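Local coordinates for protein myosin-17 (Arabidopsis thaliana, PDB 7KFL) that probably moves cargo along actin filaments as a plant class XI myosin, recognising that cargo through its globular tail domain, at residues A32-Y37 with T138-L143; T63-P68 with T160-K165; Q245-I250 with Q282-A287. All coordinates share one frame; numbering follows the deposited sequence.

Contact 1: residues A32-Y37 with T138-L143; sequences AACVIY and TKLDDL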
loop_
_atom_site.group_PDB
_atom_site.type_symbol
_atom_site.label_atom_id
_atom_site.label_comp_id
_atom_site.label_asym_id
_atom_site.label_seq_id
_atom_site.Cartn_x
_atom_site.Cartn_y
_atom_site.Cartn_z
ATOM N N ALA A 32 -22.098 -6.213 7.292
ATOM C CA ALA A 32 -21.995 -5.632 8.655
ATOM C C ALA A 32 -22.140 -4.105 8.591
ATOM O O ALA A 32 -22.868 -3.549 9.436
ATOM C CB ALA A 32 -20.702 -6.044 9.318
ATOM N N ALA A 33 -21.488 -3.456 7.623
ATOM C CA ALA A 33 -21.567 -1.996 7.384
ATOM C C ALA A 33 -23.023 -1.589 7.119
ATOM O O ALA A 33 -23.452 -0.555 7.660
ATOM C CB ALA A 33 -20.671 -1.610 6.235
ATOM N N CYS A 34 -23.751 -2.375 6.319
ATOM C CA CYS A 34 -25.171 -2.130 5.946
ATOM C C CYS A 34 -26.079 -2.356 7.162
ATOM O O CYS A 34 -26.990 -1.537 7.377
ATOM C CB CYS A 34 -25.605 -3.021 4.788
ATOM S SG CYS A 34 -24.800 -2.603 3.219
ATOM N N VAL A 35 -25.834 -3.426 7.925
ATOM C CA VAL A 35 -26.585 -3.767 9.171
ATOM C C VAL A 35 -26.374 -2.647 10.197
ATOM O O VAL A 35 -27.378 -2.189 10.777
ATOM C CB VAL A 35 -26.159 -5.140 9.726
ATOM C CG1 VAL A 35 -26.642 -5.364 11.152
ATOM C CG2 VAL A 35 -26.627 -6.270 8.823
ATOM N N ILE A 36 -25.120 -2.235 10.415
ATOM C CA ILE A 36 -24.742 -1.143 11.364
ATOM C C ILE A 36 -25.511 0.125 10.975
ATOM O O ILE A 36 -26.242 0.650 11.834
ATOM C CB ILE A 36 -23.214 -0.912 11.386
ATOM C CG1 ILE A 36 -22.487 -2.029 12.139
ATOM C CG2 ILE A 36 -22.875 0.454 11.968
ATOM C CD1 ILE A 36 -21.006 -2.104 11.848
ATOM N N TYR A 37 -25.357 0.575 9.725
ATOM C CA TYR A 37 -25.923 1.844 9.191
ATOM C C TYR A 37 -27.437 1.897 9.429
ATOM O O TYR A 37 -27.929 2.943 9.894
ATOM C CB TYR A 37 -25.622 1.992 7.699
ATOM C CG TYR A 37 -26.171 3.255 7.085
ATOM C CD1 TYR A 37 -25.721 4.498 7.497
ATOM C CD2 TYR A 37 -27.144 3.213 6.099
ATOM C CE1 TYR A 37 -26.221 5.666 6.947
ATOM C CE2 TYR A 37 -27.653 4.372 5.536
ATOM C CZ TYR A 37 -27.189 5.604 5.961
ATOM O OH TYR A 37 -27.680 6.753 5.416
ATOM N N THR A 138 -28.426 -5.419 2.180
ATOM C CA THR A 138 -27.526 -4.541 1.382
ATOM C C THR A 138 -28.342 -3.618 0.466
ATOM O O THR A 138 -27.737 -2.688 -0.103
ATOM C CB THR A 138 -26.500 -5.379 0.611
ATOM O OG1 THR A 138 -27.211 -6.310 -0.207
ATOM C CG2 THR A 138 -25.549 -6.109 1.533
ATOM N N LYS A 139 -29.652 -3.859 0.329
ATOM C CA LYS A 139 -30.604 -2.938 -0.352
ATOM C C LYS A 139 -31.053 -1.878 0.660
ATOM O O LYS A 139 -31.806 -2.241 1.584
ATOM C CB LYS A 139 -31.812 -3.700 -0.910
ATOM C CG LYS A 139 -32.940 -2.832 -1.459
ATOM C CD LYS A 139 -32.479 -1.752 -2.422
ATOM C CE LYS A 139 -33.623 -0.971 -3.036
ATOM N NZ LYS A 139 -33.165 0.332 -3.574
ATOM N N LEU A 140 -30.625 -0.624 0.481
ATOM C CA LEU A 140 -30.864 0.477 1.454
ATOM C C LEU A 140 -31.663 1.602 0.784
ATOM O O LEU A 140 -31.357 1.941 -0.379
ATOM C CB LEU A 140 -29.532 0.983 2.030
ATOM C CG LEU A 140 -28.263 0.687 1.227
ATOM C CD1 LEU A 140 -28.062 1.708 0.117
ATOM C CD2 LEU A 140 -27.047 0.651 2.140
ATOM N N ASP A 141 -32.662 2.131 1.502
ATOM C CA ASP A 141 -33.497 3.293 1.092
ATOM C C ASP A 141 -32.562 4.430 0.673
ATOM O O ASP A 141 -31.616 4.720 1.437
ATOM C CB ASP A 141 -34.437 3.722 2.224
ATOM C CG ASP A 141 -35.377 4.863 1.863
ATOM O OD1 ASP A 141 -35.902 4.855 0.730
ATOM O OD2 ASP A 141 -35.577 5.749 2.718
ATOM N N ASP A 142 -32.812 5.033 -0.495
ATOM C CA ASP A 142 -31.934 6.061 -1.118
ATOM C C ASP A 142 -31.502 7.051 -0.029
ATOM O O ASP A 142 -32.392 7.629 0.631
ATOM C CB ASP A 142 -32.624 6.751 -2.301
ATOM C CG ASP A 142 -31.689 7.059 -3.461
ATOM O OD1 ASP A 142 -30.506 7.361 -3.199
ATOM O OD2 ASP A 142 -32.149 6.981 -4.617
ATOM N N LEU A 143 -30.187 7.218 0.154
ATOM C CA LEU A 143 -29.567 7.945 1.297
ATOM C C LEU A 143 -30.197 9.338 1.429
ATOM O O LEU A 143 -30.314 10.032 0.401
ATOM C CB LEU A 143 -28.053 8.056 1.078
ATOM C CG LEU A 143 -27.286 6.737 0.961
ATOM C CD1 LEU A 143 -25.797 6.996 0.795
ATOM C CD2 LEU A 143 -27.536 5.840 2.164
#
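The buried hydroxyl Y37 OH is hydrogen-bonded to T91 OG1, and beside this bond it meets the methyl L143 CD2 at 3.4 Å. The same methyl lies 3.7 Å from Y37 CE2 and 3.8 Å from Y37 CZ, so it touches the hydroxyl-bearing end of the ring obliquely. Y37 reaches this far because its CG is anti to the backbone N (chi1 180°), which carries the phenol off helix 31-43 toward the loop 138-143. The bond to T91 satisfies the polar end and probably limits how the ring can shift past the leucine.

One turn earlier on the helix, C34 makes the second apolar patch. Its SG lies 3.8 Å from T138 CA and 4.0 Å from the methyl T138 CG2, while in another direction it faces L140 CD2 at 4.1 Å. No hydrogen bond joins the two segments, so their direct association is by van der Waals contact, with 223 Å² buried in all. A polar tie lies just beyond: K38 NZ is hydrogen-bonded to K139 O.

The other flanks of the helix are covered by helices 4-20 and 71-89, and L143 also touches L87 of the latter. This is loop-on-helix packing, in which the irregular chain before strand 146-147 closes over one flank of a helix in the predominantly helical cargo-binding tail.

Contact 2: residues T63-P68 with T160-K165; sequences TAIEVP and TAFLEK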
loop_
_atom_site.group_PDB
_atom_site.type_symbol
_atom_site.label_atom_id
_atom_site.label_comp_id
_atom_site.label_asym_id
_atom_site.label_seq_id
_atom_site.Cartn_x
_atom_site.Cartn_y
_atom_site.Cartn_z
ATOM N N THR A 63 -11.189 -4.767 18.811
ATOM C CA THR A 63 -10.953 -6.083 19.467
ATOM C C THR A 63 -10.758 -7.174 18.405
ATOM O O THR A 63 -10.059 -8.165 18.703
ATOM C CB THR A 63 -12.097 -6.455 20.420
ATOM O OG1 THR A 63 -12.571 -5.274 21.064
ATOM C CG2 THR A 63 -11.674 -7.463 21.466
ATOM N N ALA A 64 -11.349 -6.999 17.219
ATOM C CA ALA A 64 -11.337 -7.980 16.110
ATOM C C ALA A 64 -9.968 -7.995 15.416
ATOM O O ALA A 64 -9.472 -9.102 15.139
ATOM C CB ALA A 64 -12.445 -7.671 15.131
ATOM N N ILE A 65 -9.383 -6.823 15.139
ATOM C CA ILE A 65 -8.153 -6.684 14.299
ATOM C C ILE A 65 -6.895 -6.908 15.150
ATOM O O ILE A 65 -5.864 -7.281 14.560
ATOM C CB ILE A 65 -8.108 -5.327 13.565
ATOM C CG1 ILE A 65 -7.850 -4.153 14.517
ATOM C CG2 ILE A 65 -9.365 -5.134 12.729
ATOM C CD1 ILE A 65 -7.791 -2.801 13.838
ATOM N N GLU A 66 -6.967 -6.698 16.468
ATOM C CA GLU A 66 -5.783 -6.699 17.372
ATOM C C GLU A 66 -5.550 -8.121 17.909
ATOM O O GLU A 66 -5.405 -8.280 19.136
ATOM C CB GLU A 66 -5.973 -5.651 18.475
ATOM C CG GLU A 66 -4.688 -4.940 18.871
ATOM C CD GLU A 66 -3.995 -4.183 17.746
ATOM O OE1 GLU A 66 -2.835 -4.528 17.432
ATOM O OE2 GLU A 66 -4.610 -3.245 17.189
ATOM N N VAL A 67 -5.483 -9.106 17.006
ATOM C CA VAL A 67 -5.232 -10.549 17.309
ATOM C C VAL A 67 -4.116 -11.043 16.389
ATOM O O VAL A 67 -3.838 -10.421 15.366
ATOM C CB VAL A 67 -6.515 -11.395 17.157
ATOM C CG1 VAL A 67 -7.479 -11.170 18.311
ATOM C CG2 VAL A 67 -7.210 -11.160 15.824
ATOM N N PRO A 68 -3.437 -12.169 16.714
ATOM C CA PRO A 68 -2.356 -12.685 15.872
ATOM C C PRO A 68 -2.883 -13.311 14.571
ATOM O O PRO A 68 -3.899 -13.985 14.618
ATOM C CB PRO A 68 -1.699 -13.749 16.761
ATOM C CG PRO A 68 -2.845 -14.255 17.610
ATOM C CD PRO A 68 -3.676 -13.020 17.893
ATOM N N THR A 160 -12.874 6.696 10.541
ATOM C CA THR A 160 -11.850 7.157 9.562
ATOM C C THR A 160 -10.465 6.717 10.055
ATOM O O THR A 160 -9.736 6.083 9.271
ATOM C CB THR A 160 -11.935 8.674 9.340
ATOM O OG1 THR A 160 -13.172 8.952 8.684
ATOM C CG2 THR A 160 -10.798 9.231 8.512
ATOM N N ALA A 161 -10.136 7.026 11.312
ATOM C CA ALA A 161 -8.836 6.705 11.949
ATOM C C ALA A 161 -8.597 5.189 11.919
ATOM O O ALA A 161 -7.440 4.783 11.722
ATOM C CB ALA A 161 -8.788 7.246 13.357
ATOM N N PHE A 162 -9.645 4.381 12.091
ATOM C CA PHE A 162 -9.544 2.896 12.124
ATOM C C PHE A 162 -9.366 2.342 10.703
ATOM O O PHE A 162 -8.625 1.355 10.555
ATOM C CB PHE A 162 -10.723 2.281 12.880
ATOM C CG PHE A 162 -10.373 1.932 14.302
ATOM C CD1 PHE A 162 -10.471 2.876 15.313
ATOM C CD2 PHE A 162 -9.883 0.675 14.620
ATOM C CE1 PHE A 162 -10.121 2.559 16.618
ATOM C CE2 PHE A 162 -9.536 0.359 15.925
ATOM C CZ PHE A 162 -9.652 1.302 16.921
ATOM N N LEU A 163 -9.995 2.952 9.694
ATOM C CA LEU A 163 -9.776 2.591 8.266
ATOM C C LEU A 163 -8.296 2.790 7.918
ATOM O O LEU A 163 -7.708 1.891 7.285
ATOM C CB LEU A 163 -10.670 3.448 7.363
ATOM C CG LEU A 163 -10.458 3.257 5.861
ATOM C CD1 LEU A 163 -10.675 1.807 5.459
ATOM C CD2 LEU A 163 -11.371 4.166 5.056
ATOM N N GLU A 164 -7.724 3.927 8.318
ATOM C CA GLU A 164 -6.303 4.287 8.073
ATOM C C GLU A 164 -5.395 3.290 8.804
ATOM O O GLU A 164 -4.409 2.847 8.194
ATOM C CB GLU A 164 -6.047 5.731 8.503
ATOM C CG GLU A 164 -6.684 6.746 7.565
ATOM C CD GLU A 164 -6.747 8.173 8.078
ATOM O OE1 GLU A 164 -6.192 8.442 9.164
ATOM O OE2 GLU A 164 -7.358 9.015 7.389
ATOM N N LYS A 165 -5.731 2.938 10.049
ATOM C CA LYS A 165 -4.975 1.959 10.877
ATOM C C LYS A 165 -5.013 0.576 10.216
ATOM O O LYS A 165 -3.945 -0.059 10.102
ATOM C CB LYS A 165 -5.556 1.886 12.291
ATOM C CG LYS A 165 -4.937 0.828 13.193
ATOM C CD LYS A 165 -5.309 0.998 14.648
ATOM C CE LYS A 165 -4.932 -0.193 15.503
ATOM N NZ LYS A 165 -3.464 -0.331 15.639
#
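The backbones of 63-68 and 160-165 stay well apart, their nearest CA atoms being I65 CA and K165 CA at 9.8 Å, so the space between the end of helix 53-65 and helix 150-186 is bridged by side chains. Past I65 the chain leaves helical geometry at E66, the centre of an inverse gamma turn whose V67 N to I65 O bond is weak at 3.1 Å. I65 O also accepts a hydrogen bond from N70 ND2.

I65 supplies the apolar half of the contact. Its CG1 branch sits between the backbone N and the carbonyl carbon (chi1 71°) and extends straight onward, bringing the terminal methyl CD1 to the rim of the F162 ring. That methyl lies near the ring plane, 4.1 Å from F162 CD2 and 4.2 Å from F162 CE2, which makes this an approach at the ring edge. K165 CE is a further neighbour of I65 CD1, at 4.2 Å. I166 and M169 on helix 150-186 extend the surface on which I65 rests, and I58 and A62 on helix 53-65 receive F162.

The charged half lies on the exposed margin. K165 reaches across with CG anti to the backbone N and a bend only at its last torsion (chi4 69°), while E66 is bent at chi2; the two chains cross at about a right angle. E66 OE2 forms a salt bridge with K165 NZ at 3.5 Å, and the same oxygen is equally close to K165 CE. Such a long pairing, without a hydrogen bond, implies a mainly electrostatic attraction, probably moderated by solvent, beside an apolar contact that the lysine's CE also joins.

Contact 3: residues Q245-I250 with Q282-A287; sequences QIFSFI and QWCIEA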
loop_
_atom_site.group_PDB
_atom_site.type_symbol
_atom_site.label_atom_id
_atom_site.label_comp_id
_atom_site.label_asym_id
_atom_site.label_seq_id
_atom_site.Cartn_x
_atom_site.Cartn_y
_atom_site.Cartn_z
ATOM N N GLN A 245 2.108 1.595 -2.903
ATOM C CA GLN A 245 2.937 1.898 -1.702
ATOM C C GLN A 245 3.917 0.746 -1.434
ATOM O O GLN A 245 5.010 1.022 -0.909
ATOM C CB GLN A 245 2.049 2.172 -0.484
ATOM C CG GLN A 245 1.311 3.501 -0.561
ATOM C CD GLN A 245 0.892 4.026 0.791
ATOM O OE1 GLN A 245 0.570 3.267 1.705
ATOM N NE2 GLN A 245 0.884 5.342 0.928
ATOM N N ILE A 246 3.547 -0.492 -1.775
ATOM C CA ILE A 246 4.387 -1.709 -1.553
ATOM C C ILE A 246 5.497 -1.769 -2.611
ATOM O O ILE A 246 6.628 -2.146 -2.250
ATOM C CB ILE A 246 3.515 -2.981 -1.543
ATOM C CG1 ILE A 246 2.664 -3.060 -0.274
ATOM C CG2 ILE A 246 4.361 -4.234 -1.727
ATOM C CD1 ILE A 246 3.430 -3.494 0.956
ATOM N N PHE A 247 5.190 -1.435 -3.869
ATOM C CA PHE A 247 6.178 -1.401 -4.980
ATOM C C PHE A 247 7.172 -0.260 -4.728
ATOM O O PHE A 247 8.369 -0.430 -5.044
ATOM C CB PHE A 247 5.482 -1.311 -6.342
ATOM C CG PHE A 247 5.190 -2.652 -6.969
ATOM C CD1 PHE A 247 4.384 -3.577 -6.321
ATOM C CD2 PHE A 247 5.724 -2.996 -8.202
ATOM C CE1 PHE A 247 4.116 -4.811 -6.894
ATOM C CE2 PHE A 247 5.455 -4.231 -8.775
ATOM C CZ PHE A 247 4.652 -5.137 -8.119
ATOM N N SER A 248 6.692 0.851 -4.160
ATOM C CA SER A 248 7.523 1.946 -3.589
ATOM C C SER A 248 8.582 1.347 -2.653
ATOM O O SER A 248 9.775 1.638 -2.849
ATOM C CB SER A 248 6.667 2.972 -2.882
ATOM O OG SER A 248 7.308 3.465 -1.716
ATOM N N PHE A 249 8.157 0.522 -1.692
ATOM C CA PHE A 249 9.029 -0.181 -0.711
ATOM C C PHE A 249 10.049 -1.059 -1.451
ATOM O O PHE A 249 11.247 -1.006 -1.109
ATOM C CB PHE A 249 8.171 -0.986 0.269
ATOM C CG PHE A 249 8.926 -1.965 1.131
ATOM C CD1 PHE A 249 9.646 -1.532 2.233
ATOM C CD2 PHE A 249 8.899 -3.322 0.850
ATOM C CE1 PHE A 249 10.332 -2.435 3.032
ATOM C CE2 PHE A 249 9.587 -4.224 1.649
ATOM C CZ PHE A 249 10.301 -3.779 2.739
ATOM N N ILE A 250 9.595 -1.844 -2.432
ATOM C CA ILE A 250 10.462 -2.756 -3.240
ATOM C C ILE A 250 11.513 -1.912 -3.969
ATOM O O ILE A 250 12.710 -2.257 -3.891
ATOM C CB ILE A 250 9.621 -3.611 -4.212
ATOM C CG1 ILE A 250 8.881 -4.726 -3.467
ATOM C CG2 ILE A 250 10.480 -4.167 -5.341
ATOM C CD1 ILE A 250 7.767 -5.366 -4.262
ATOM N N GLN A 282 5.074 -8.862 -14.778
ATOM C CA GLN A 282 4.082 -9.915 -15.131
ATOM C C GLN A 282 2.920 -9.879 -14.131
ATOM O O GLN A 282 1.757 -9.957 -14.578
ATOM C CB GLN A 282 4.743 -11.296 -15.173
ATOM C CG GLN A 282 5.381 -11.624 -16.517
ATOM C CD GLN A 282 4.360 -11.764 -17.622
ATOM O OE1 GLN A 282 3.239 -12.223 -17.405
ATOM N NE2 GLN A 282 4.741 -11.368 -18.826
ATOM N N TRP A 283 3.229 -9.752 -12.836
ATOM C CA TRP A 283 2.229 -9.638 -11.741
ATOM C C TRP A 283 1.328 -8.417 -11.971
ATOM O O TRP A 283 0.109 -8.539 -11.742
ATOM C CB TRP A 283 2.909 -9.572 -10.368
ATOM C CG TRP A 283 1.925 -9.399 -9.254
ATOM C CD1 TRP A 283 1.356 -10.379 -8.495
ATOM C CD2 TRP A 283 1.343 -8.159 -8.814
ATOM N NE1 TRP A 283 0.479 -9.833 -7.597
ATOM C CE2 TRP A 283 0.447 -8.475 -7.771
ATOM C CE3 TRP A 283 1.494 -6.820 -9.192
ATOM C CZ2 TRP A 283 -0.287 -7.495 -7.105
ATOM C CZ3 TRP A 283 0.769 -5.853 -8.533
ATOM C CH2 TRP A 283 -0.110 -6.190 -7.505
ATOM N N CYS A 284 1.909 -7.283 -12.376
ATOM C CA CYS A 284 1.190 -6.003 -12.624
ATOM C C CYS A 284 0.222 -6.171 -13.803
ATOM O O CYS A 284 -0.872 -5.571 -13.757
ATOM C CB CYS A 284 2.156 -4.853 -12.896
ATOM S SG CYS A 284 3.156 -4.381 -11.457
ATOM N N ILE A 285 0.606 -6.965 -14.807
ATOM C CA ILE A 285 -0.213 -7.233 -16.029
ATOM C C ILE A 285 -1.374 -8.161 -15.650
ATOM O O ILE A 285 -2.519 -7.869 -16.060
ATOM C CB ILE A 285 0.661 -7.813 -17.161
ATOM C CG1 ILE A 285 1.758 -6.832 -17.584
ATOM C CG2 ILE A 285 -0.190 -8.239 -18.350
ATOM C CD1 ILE A 285 2.935 -7.483 -18.273
ATOM N N GLU A 286 -1.083 -9.231 -14.899
ATOM C CA GLU A 286 -2.074 -10.242 -14.437
ATOM C C GLU A 286 -3.090 -9.567 -13.507
ATOM O O GLU A 286 -4.301 -9.758 -13.727
ATOM C CB GLU A 286 -1.376 -11.408 -13.730
ATOM C CG GLU A 286 -0.619 -12.332 -14.671
ATOM C CD GLU A 286 -1.470 -13.300 -15.482
ATOM O OE1 GLU A 286 -2.621 -13.568 -15.074
ATOM O OE2 GLU A 286 -0.977 -13.791 -16.519
ATOM N N ALA A 287 -2.607 -8.809 -12.516
ATOM C CA ALA A 287 -3.423 -8.048 -11.538
ATOM C C ALA A 287 -4.296 -7.018 -12.267
ATOM O O ALA A 287 -5.430 -6.790 -11.811
ATOM C CB ALA A 287 -2.528 -7.381 -10.522
#
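Segments 245-250 and 282-287 run in opposite directions on consecutive helices, 236-260 and 267-287, of a helical hairpin in the DIL region. Their closest CA atoms, F247 CA and C284 CA, are 10.2 Å apart, and F247 reaches about half-way across, to be met by the W283 and C284 side chains.

Its ring meets two successive residues of the second helix with different parts of its far end. F247 CZ lies 3.7 Å from W283 CE3, so the phenyl touches the benzo part of the indole. The F247 ring and the indole six-membered ring have centroids 5.4 Å apart and planes inclined at 31°, an oblique pairing rather than a regular stack. C284 approaches from its own position on the helix: its SG is 3.5 Å from F247 CE2 and 4.3 Å from the F247 ring centroid, 46° off the ring normal, a sulfur-aromatic contact.

L222 of helix 205-231 touches both F247 and W283, and L280 and L299 also pack on F247, which places the cluster inside the helical bundle. With an alanine in place of F247, a gap between the two helices would probably open and W283 and C284 would lose their shared aromatic partner.

A trans first torsion (chi1 178°) swings the indole of W283 toward F247; one turn along the same helix A287 CB lies over one indole face, 3.9 Å above its plane and offset toward the rim.

From the N terminus, helix 31-43 opens contact 1 and the end of helix 53-65 opens contact 2. Contact 1 closes first, at the loop 138-143, after 100 intervening residues; contact 2 closes at 160-165 on the long helix 150-186, so the two cross along the chain. Their centres are about 22 Å apart without touching, and helix 71-89 runs beside both. Contact 3 follows in series, joining helices 236-260 and 267-287 across only 31 residues. Its centre is about 25 Å from the centre of contact 2 and about 34 Å from that of contact 1. Helix 150-186 spans the distance, since residues beyond 160-165 pack against I246 and F249 of contact 3's first segment.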